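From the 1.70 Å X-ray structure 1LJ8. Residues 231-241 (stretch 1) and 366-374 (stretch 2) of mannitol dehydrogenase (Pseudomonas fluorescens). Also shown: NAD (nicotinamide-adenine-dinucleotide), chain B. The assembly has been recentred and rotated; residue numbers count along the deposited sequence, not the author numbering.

Stretch 1 (231-241) RITPMTSTAHR
Stretch 2, residues 366-374: AIADQLERV

A side-chain amide can serve a passing backbone as a neighboring strand would, offering one donor and one acceptor to the same residue. In mannitol dehydrogenase Gln-370 does this for Met-235, a selenomethionine. Met-235 N donates to Gln-370 OE1 at 2.9 Å (159°), and Gln-370 NE2 donates to Met-235 O at 2.8 Å (161°). The loop at Met-235 is extended (phi/psi -77/146), so its N and O can both meet the planar amide. Gln-370 aims its CA-to-CB bond toward the loop, with chi1 m, chi2 at 94° between wells and chi3 near -6°.

A third hydrogen bond lies farther along stretch 1, where His-240 NE2 donates to Ala-368 O at 3.2 Å and 168°. His-240 points toward the other stretch (chi1 -86°, chi2 -64°) and presents its ring edge to the carbonyls; CE1 lies 2.9 Å from Ile-367 O. Ala-368 adopts the left-handed conformation, 52/58, before the chain extends through Asp-369 and Gln-370 (-80/130 and -80/129). Ser-237, chi1 p, caps the helix carrying the histidine: its OG accepts from His-240 N at 3.2 Å. Gln-370 is likewise an N-cap residue, and its carbonyl O accepts from Val-374 N at 3.0 Å.

Within stretch 2, Arg-373 and Asp-369 form a two-pronged salt bridge, with Arg-373 NE to Asp-369 OD1 and Arg-373 NH2 to Asp-369 OD2 both at 2.8 Å. Asp-369 has chi1 t and chi2 18°; Arg-373 runs t, t, p with chi4 77°. Thr-233 O lies over one guanidinium face, as does NAD O7N. The same threonine pairs with the nicotinamide carboxamide through its backbone: Thr-233 N donates to NAD O7N at 2.8 Å, and NAD N7N donates to Thr-233 O at 3.1 Å. Its side chain, chi1 m, turns away from stretch 2, and Thr-233 OG1 donates to Arg-231 O at 2.9 Å.

Packing fills the space around these polar links. The closest listed CA register is Pro-234 with Asp-369, 4.8 Å between their CA atoms; Met-235 CA and Arg-373 CA are 6.9 Å apart. Pro-234 (-64/171, C-gamma exo) sets its CG 3.6 Å from Ile-367 CG1, the isoleucine having chi1 t and chi2 p, while Pro-234 CA sits 3.4 Å from Asp-369 OD1. Ile-232, chi1 m and chi2 t, brings CG2 to 3.4 Å from Asp-369 OD2. Met-235, in an m, t, m conformation, lays its CG 3.8 Å from Arg-373 CG. Together the two stretches bury 510 Å².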

ATOM      1  N   ARG A 231      -7.466  -2.252  -4.801  1.00 12.48           N
ATOM      2  CA  ARG A 231      -7.677  -1.577  -6.093  1.00 11.51           C
ATOM      3  C   ARG A 231      -6.298  -1.264  -6.647  1.00 13.25           C
ATOM      4  O   ARG A 231      -5.580  -0.425  -6.092  1.00 11.99           O
ATOM      5  CB  ARG A 231      -8.515  -0.282  -6.009  1.00 12.00           C
ATOM      6  CG  ARG A 231      -8.765   0.253  -7.452  1.00 13.28           C
ATOM      7  CD  ARG A 231      -9.696   1.471  -7.463  1.00 12.28           C
ATOM      8  NE  ARG A 231     -10.548   1.353  -8.652  1.00 12.90           N
ATOM      9  CZ  ARG A 231     -11.569   2.149  -8.932  1.00 13.72           C
ATOM     10  NH1 ARG A 231     -11.872   3.164  -8.134  1.00 10.90           N
ATOM     11  NH2 ARG A 231     -12.361   1.853  -9.982  1.00 14.38           N
ATOM     12  N   ILE A 232      -5.919  -1.963  -7.715  1.00 11.71           N
ATOM     13  CA  ILE A 232      -4.590  -1.779  -8.325  1.00 11.17           C
ATOM     14  C   ILE A 232      -4.509  -0.359  -8.861  1.00 11.35           C
ATOM     15  O   ILE A 232      -5.294   0.073  -9.717  1.00 11.59           O
ATOM     16  CB  ILE A 232      -4.334  -2.835  -9.407  1.00 12.61           C
ATOM     17  CG1 ILE A 232      -4.184  -4.224  -8.725  1.00 13.20           C
ATOM     18  CG2 ILE A 232      -3.050  -2.514 -10.173  1.00 14.29           C
ATOM     19  CD1 ILE A 232      -4.388  -5.408  -9.764  1.00 12.29           C
ATOM     20  N   THR A 233      -3.502   0.353  -8.361  1.00 10.55           N
ATOM     21  CA  THR A 233      -3.357   1.776  -8.675  1.00 11.13           C
ATOM     22  C   THR A 233      -1.913   2.080  -9.060  1.00 11.02           C
ATOM     23  O   THR A 233      -1.034   2.275  -8.207  1.00 10.94           O
ATOM     24  CB  THR A 233      -3.802   2.627  -7.426  1.00 10.66           C
ATOM     25  OG1 THR A 233      -5.164   2.288  -7.052  1.00 12.11           O
ATOM     26  CG2 THR A 233      -3.706   4.170  -7.748  1.00  9.31           C
ATOM     27  N   PRO A 234      -1.631   2.085 -10.347  1.00 11.14           N
ATOM     28  CA  PRO A 234      -0.266   2.364 -10.820  1.00 11.02           C
ATOM     29  C   PRO A 234       0.171   3.815 -10.457  1.00 12.13           C
ATOM     30  O   PRO A 234      -0.665   4.639 -10.036  1.00 10.97           O
ATOM     31  CB  PRO A 234      -0.396   2.260 -12.349  1.00 12.13           C
ATOM     32  CG  PRO A 234      -1.589   1.289 -12.547  1.00 12.05           C
ATOM     33  CD  PRO A 234      -2.551   1.697 -11.456  1.00 10.88           C
HETATM   34  N   MSE A 235       1.455   4.099 -10.688  1.00 11.63           N
HETATM   35  CA  MSE A 235       1.987   5.456 -10.532  1.00 14.65           C
HETATM   36  C   MSE A 235       1.529   6.233 -11.757  1.00 13.83           C
HETATM   37  O   MSE A 235       1.367   5.660 -12.849  1.00 15.29           O
HETATM   38  CB  MSE A 235       3.532   5.456 -10.500  1.00 14.99           C
HETATM   39  CG  MSE A 235       4.099   4.531  -9.447  1.00 19.39           C
HETATM   40 SE   MSE A 235       6.049   4.737  -9.453  1.00 31.17          SE
HETATM   41  CE  MSE A 235       6.413   3.892 -11.194  1.00 20.76           C
ATOM     42  N   THR A 236       1.251   7.520 -11.583  1.00 12.98           N
ATOM     43  CA  THR A 236       0.833   8.313 -12.717  1.00 14.44           C
ATOM     44  C   THR A 236       2.107   8.762 -13.434  1.00 16.98           C
ATOM     45  O   THR A 236       2.725   9.733 -13.087  1.00 16.54           O
ATOM     46  CB  THR A 236       0.012   9.529 -12.265  1.00 16.05           C
ATOM     47  OG1 THR A 236      -1.250   9.043 -11.753  1.00 16.73           O
ATOM     48  CG2 THR A 236      -0.247  10.506 -13.459  1.00 16.23           C
ATOM     49  N   SER A 237       2.490   8.011 -14.444  1.00 18.27           N
ATOM     50  CA  SER A 237       3.678   8.362 -15.233  1.00 18.87           C
ATOM     51  C   SER A 237       3.234   9.419 -16.272  1.00 18.89           C
ATOM     52  O   SER A 237       2.042   9.730 -16.451  1.00 18.26           O
ATOM     53  CB  SER A 237       4.142   7.102 -15.946  1.00 18.35           C
ATOM     54  OG  SER A 237       3.088   6.734 -16.827  1.00 18.91           O
ATOM     55  N   THR A 238       4.202   9.998 -16.972  1.00 18.68           N
ATOM     56  CA  THR A 238       3.848  10.958 -17.985  1.00 17.56           C
ATOM     57  C   THR A 238       2.948  10.335 -19.036  1.00 17.40           C
ATOM     58  O   THR A 238       2.010  10.959 -19.514  1.00 17.22           O
ATOM     59  CB  THR A 238       5.119  11.506 -18.658  1.00 17.63           C
ATOM     60  OG1 THR A 238       5.860  12.207 -17.671  1.00 17.99           O
ATOM     61  CG2 THR A 238       4.774  12.445 -19.790  1.00 17.03           C
ATOM     62  N   ALA A 239       3.240   9.101 -19.422  1.00 16.66           N
ATOM     63  CA  ALA A 239       2.415   8.463 -20.438  1.00 16.72           C
ATOM     64  C   ALA A 239       0.960   8.337 -19.964  1.00 17.63           C
ATOM     65  O   ALA A 239       0.030   8.565 -20.738  1.00 18.40           O
ATOM     66  CB  ALA A 239       2.980   7.075 -20.765  1.00 18.64           C
ATOM     67  N   HIS A 240       0.773   7.952 -18.701  1.00 19.18           N
ATOM     68  CA  HIS A 240      -0.611   7.837 -18.181  1.00 19.68           C
ATOM     69  C   HIS A 240      -1.309   9.197 -18.259  1.00 19.16           C
ATOM     70  O   HIS A 240      -2.461   9.318 -18.687  1.00 18.78           O
ATOM     71  CB  HIS A 240      -0.559   7.307 -16.741  1.00 18.93           C
ATOM     72  CG  HIS A 240      -0.508   5.808 -16.662  1.00 19.13           C
ATOM     73  ND1 HIS A 240      -1.548   5.021 -17.118  1.00 17.80           N
ATOM     74  CD2 HIS A 240       0.422   4.951 -16.173  1.00 17.38           C
ATOM     75  CE1 HIS A 240      -1.263   3.747 -16.912  1.00 16.93           C
ATOM     76  NE2 HIS A 240      -0.073   3.672 -16.346  1.00 17.18           N
ATOM     77  N   ARG A 241      -0.599  10.258 -17.883  1.00 18.71           N
ATOM     78  CA  ARG A 241      -1.196  11.596 -17.911  1.00 18.80           C
ATOM     79  C   ARG A 241      -1.504  12.038 -19.339  1.00 19.16           C
ATOM     80  O   ARG A 241      -2.559  12.609 -19.628  1.00 18.89           O
ATOM     81  CB  ARG A 241      -0.232  12.594 -17.218  1.00 20.67           C
ATOM     82  CG  ARG A 241      -0.618  14.064 -17.352  1.00 21.47           C
ATOM     83  CD  ARG A 241       0.380  14.975 -16.600  1.00 24.30           C
ATOM     84  NE  ARG A 241       1.743  15.048 -17.181  1.00 23.46           N
ATOM     85  CZ  ARG A 241       2.091  15.672 -18.306  1.00 28.09           C
ATOM     86  NH1 ARG A 241       1.200  16.309 -19.060  1.00 27.51           N
ATOM     87  NH2 ARG A 241       3.386  15.706 -18.663  1.00 28.29           N
ATOM     88  N   ALA A 366      -4.483  -2.771 -20.443  1.00 19.74           N
ATOM     89  CA  ALA A 366      -4.687  -1.326 -20.540  1.00 19.81           C
ATOM     90  C   ALA A 366      -4.139  -0.535 -19.359  1.00 19.58           C
ATOM     91  O   ALA A 366      -3.694   0.589 -19.535  1.00 19.39           O
ATOM     92  CB  ALA A 366      -6.155  -1.051 -20.677  1.00 20.59           C
ATOM     93  N   ILE A 367      -4.176  -1.138 -18.168  1.00 17.99           N
ATOM     94  CA  ILE A 367      -3.751  -0.439 -16.938  1.00 18.47           C
ATOM     95  C   ILE A 367      -2.275  -0.077 -16.891  1.00 17.05           C
ATOM     96  O   ILE A 367      -1.884   0.939 -16.299  1.00 18.02           O
ATOM     97  CB  ILE A 367      -4.185  -1.278 -15.685  1.00 18.16           C
ATOM     98  CG1 ILE A 367      -4.114  -0.471 -14.359  1.00 19.34           C
ATOM     99  CG2 ILE A 367      -3.307  -2.518 -15.605  1.00 17.34           C
ATOM    100  CD1 ILE A 367      -4.930   0.823 -14.349  1.00 19.08           C
ATOM    101  N   ALA A 368      -1.425  -0.899 -17.479  1.00 17.40           N
ATOM    102  CA  ALA A 368      -0.004  -0.604 -17.504  1.00 15.72           C
ATOM    103  C   ALA A 368       0.598  -0.285 -16.113  1.00 15.84           C
ATOM    104  O   ALA A 368       1.209   0.764 -15.868  1.00 17.12           O
ATOM    105  CB  ALA A 368       0.277   0.550 -18.517  1.00 17.43           C
ATOM    106  N   ASP A 369       0.448  -1.242 -15.209  1.00 14.89           N
ATOM    107  CA  ASP A 369       0.984  -1.102 -13.861  1.00 13.09           C
ATOM    108  C   ASP A 369       2.473  -1.418 -13.886  1.00 13.29           C
ATOM    109  O   ASP A 369       2.920  -2.441 -14.417  1.00 13.73           O
ATOM    110  CB  ASP A 369       0.216  -2.041 -12.918  1.00 12.77           C
ATOM    111  CG  ASP A 369       0.593  -1.815 -11.459  1.00 14.39           C
ATOM    112  OD1 ASP A 369       1.146  -0.737 -11.202  1.00 13.04           O
ATOM    113  OD2 ASP A 369       0.333  -2.706 -10.612  1.00 13.10           O
ATOM    114  N   GLN A 370       3.255  -0.530 -13.319  1.00 13.22           N
ATOM    115  CA  GLN A 370       4.703  -0.633 -13.401  1.00 14.96           C
ATOM    116  C   GLN A 370       5.424  -1.588 -12.479  1.00 14.99           C
ATOM    117  O   GLN A 370       5.211  -1.541 -11.279  1.00 11.94           O
ATOM    118  CB  GLN A 370       5.324   0.753 -13.177  1.00 16.29           C
ATOM    119  CG  GLN A 370       4.681   1.849 -14.023  1.00 15.52           C
ATOM    120  CD  GLN A 370       3.568   2.597 -13.270  1.00 16.08           C
ATOM    121  OE1 GLN A 370       3.184   2.237 -12.156  1.00 14.06           O
ATOM    122  NE2 GLN A 370       3.056   3.668 -13.904  1.00 16.64           N
ATOM    123  N   LEU A 371       6.288  -2.446 -13.031  1.00 12.44           N
ATOM    124  CA  LEU A 371       7.058  -3.299 -12.171  1.00 12.36           C
ATOM    125  C   LEU A 371       7.935  -2.432 -11.254  1.00 11.93           C
ATOM    126  O   LEU A 371       8.226  -2.833 -10.124  1.00 13.23           O
ATOM    127  CB  LEU A 371       7.935  -4.317 -12.968  1.00 12.90           C
ATOM    128  CG  LEU A 371       7.116  -5.366 -13.748  1.00 11.84           C
ATOM    129  CD1 LEU A 371       8.112  -6.422 -14.294  1.00 11.70           C
ATOM    130  CD2 LEU A 371       6.018  -6.023 -12.834  1.00 12.37           C
ATOM    131  N   GLU A 372       8.327  -1.229 -11.678  1.00 12.23           N
ATOM    132  CA  GLU A 372       9.116  -0.402 -10.765  1.00 12.44           C
ATOM    133  C   GLU A 372       8.313  -0.062  -9.485  1.00 13.80           C
ATOM    134  O   GLU A 372       8.883   0.037  -8.394  1.00 14.07           O
ATOM    135  CB  GLU A 372       9.545   0.895 -11.430  1.00 14.76           C
ATOM    136  CG  GLU A 372      10.531   1.639 -10.533  1.00 17.98           C
ATOM    137  CD  GLU A 372      11.323   2.734 -11.244  1.00 22.43           C
ATOM    138  OE1 GLU A 372      11.705   2.560 -12.424  1.00 23.89           O
ATOM    139  OE2 GLU A 372      11.587   3.764 -10.594  1.00 22.28           O
ATOM    140  N   ARG A 373       6.994   0.104  -9.650  1.00 11.85           N
ATOM    141  CA  ARG A 373       6.126   0.372  -8.505  1.00 11.17           C
ATOM    142  C   ARG A 373       6.029  -0.898  -7.671  1.00 10.69           C
ATOM    143  O   ARG A 373       6.223  -0.878  -6.467  1.00 11.60           O
ATOM    144  CB  ARG A 373       4.701   0.750  -8.966  1.00 11.15           C
ATOM    145  CG  ARG A 373       3.765   1.108  -7.812  1.00 12.56           C
ATOM    146  CD  ARG A 373       2.304   1.272  -8.288  1.00 11.65           C
ATOM    147  NE  ARG A 373       1.720  -0.038  -8.543  1.00 13.31           N
ATOM    148  CZ  ARG A 373       1.310  -0.857  -7.576  1.00 13.05           C
ATOM    149  NH1 ARG A 373       1.420  -0.518  -6.277  1.00 12.49           N
ATOM    150  NH2 ARG A 373       0.761  -2.021  -7.909  1.00 15.00           N
ATOM    151  N   VAL A 374       5.685  -2.000  -8.322  1.00 11.43           N
ATOM    152  CA  VAL A 374       5.540  -3.263  -7.579  1.00 11.86           C
ATOM    153  C   VAL A 374       6.840  -3.704  -6.876  1.00 12.21           C
ATOM    154  O   VAL A 374       6.819  -4.283  -5.760  1.00 12.88           O
ATOM    155  CB  VAL A 374       4.995  -4.381  -8.527  1.00 11.92           C
ATOM    156  CG1 VAL A 374       4.770  -5.709  -7.691  1.00 11.83           C
ATOM    157  CG2 VAL A 374       3.607  -3.935  -9.095  1.00 12.01           C
TER
HETATM  158  PA  NAD B1500       2.325   6.575  -3.425  1.00 13.45           P
HETATM  159  O1A NAD B1500       3.741   6.413  -3.628  1.00 14.98           O
HETATM  160  O2A NAD B1500       1.426   7.215  -4.427  1.00 12.44           O
HETATM  161  O5B NAD B1500       2.051   7.384  -2.075  1.00 14.96           O
HETATM  162  C5B NAD B1500       2.652   6.927  -0.824  1.00 16.33           C
HETATM  163  C4B NAD B1500       2.235   8.072   0.121  1.00 17.10           C
HETATM  164  O4B NAD B1500       2.742   7.711   1.472  1.00 17.37           O
HETATM  165  C3B NAD B1500       2.930   9.458  -0.129  1.00 16.09           C
HETATM  166  O3B NAD B1500       1.957  10.462   0.215  1.00 16.04           O
HETATM  167  C2B NAD B1500       4.134   9.420   0.824  1.00 18.74           C
HETATM  168  O2B NAD B1500       4.627  10.712   1.154  1.00 20.22           O
HETATM  169  C1B NAD B1500       3.512   8.763   2.042  1.00 16.89           C
HETATM  170  N9A NAD B1500       4.432   8.171   2.960  1.00 16.81           N
HETATM  171  C8A NAD B1500       5.496   7.313   2.762  1.00 16.37           C
HETATM  172  N7A NAD B1500       6.074   6.961   3.888  1.00 16.65           N
HETATM  173  C5A NAD B1500       5.346   7.626   4.863  1.00 16.72           C
HETATM  174  C6A NAD B1500       5.507   7.606   6.253  1.00 15.10           C
HETATM  175  N6A NAD B1500       6.420   6.902   6.924  1.00 17.97           N
HETATM  176  N1A NAD B1500       4.646   8.384   7.015  1.00 15.92           N
HETATM  177  C2A NAD B1500       3.646   9.153   6.421  1.00 17.07           C
HETATM  178  N3A NAD B1500       3.453   9.171   5.045  1.00 18.60           N
HETATM  179  C4A NAD B1500       4.345   8.383   4.312  1.00 17.29           C
HETATM  180  O3  NAD B1500       1.779   5.127  -3.072  1.00 12.18           O
HETATM  181  PN  NAD B1500       0.322   4.468  -3.238  1.00 12.57           P
HETATM  182  O1N NAD B1500       0.260   3.767  -4.524  1.00 13.89           O
HETATM  183  O2N NAD B1500      -0.663   5.524  -2.987  1.00 13.14           O
HETATM  184  O5D NAD B1500       0.328   3.350  -2.126  1.00 11.96           O
HETATM  185  C5D NAD B1500       0.359   3.778  -0.771  1.00 11.80           C
HETATM  186  C4D NAD B1500      -0.033   2.610   0.022  1.00 12.93           C
HETATM  187  O4D NAD B1500      -1.421   2.241  -0.116  1.00 12.22           O
HETATM  188  C3D NAD B1500       0.773   1.274  -0.166  1.00 13.01           C
HETATM  189  O3D NAD B1500       2.048   1.315   0.464  1.00 11.71           O
HETATM  190  C2D NAD B1500      -0.189   0.213   0.331  1.00 11.01           C
HETATM  191  O2D NAD B1500      -0.046  -0.003   1.729  1.00 10.34           O
HETATM  192  C1D NAD B1500      -1.578   0.797  -0.033  1.00 12.25           C
HETATM  193  N1N NAD B1500      -2.160   0.256  -1.277  1.00 11.57           N
HETATM  194  C2N NAD B1500      -1.741   0.590  -2.578  1.00 10.99           C
HETATM  195  C3N NAD B1500      -2.322  -0.072  -3.629  1.00 13.12           C
HETATM  196  C7N NAD B1500      -1.848   0.256  -5.057  1.00 13.05           C
HETATM  197  O7N NAD B1500      -2.237  -0.495  -5.964  1.00 10.18           O
HETATM  198  N7N NAD B1500      -1.004   1.239  -5.291  1.00 10.98           N
HETATM  199  C4N NAD B1500      -3.343  -1.118  -3.406  1.00 13.42           C
HETATM  200  C5N NAD B1500      -3.757  -1.392  -2.066  1.00 12.27           C
HETATM  201  C6N NAD B1500      -3.169  -0.708  -0.965  1.00 10.18           C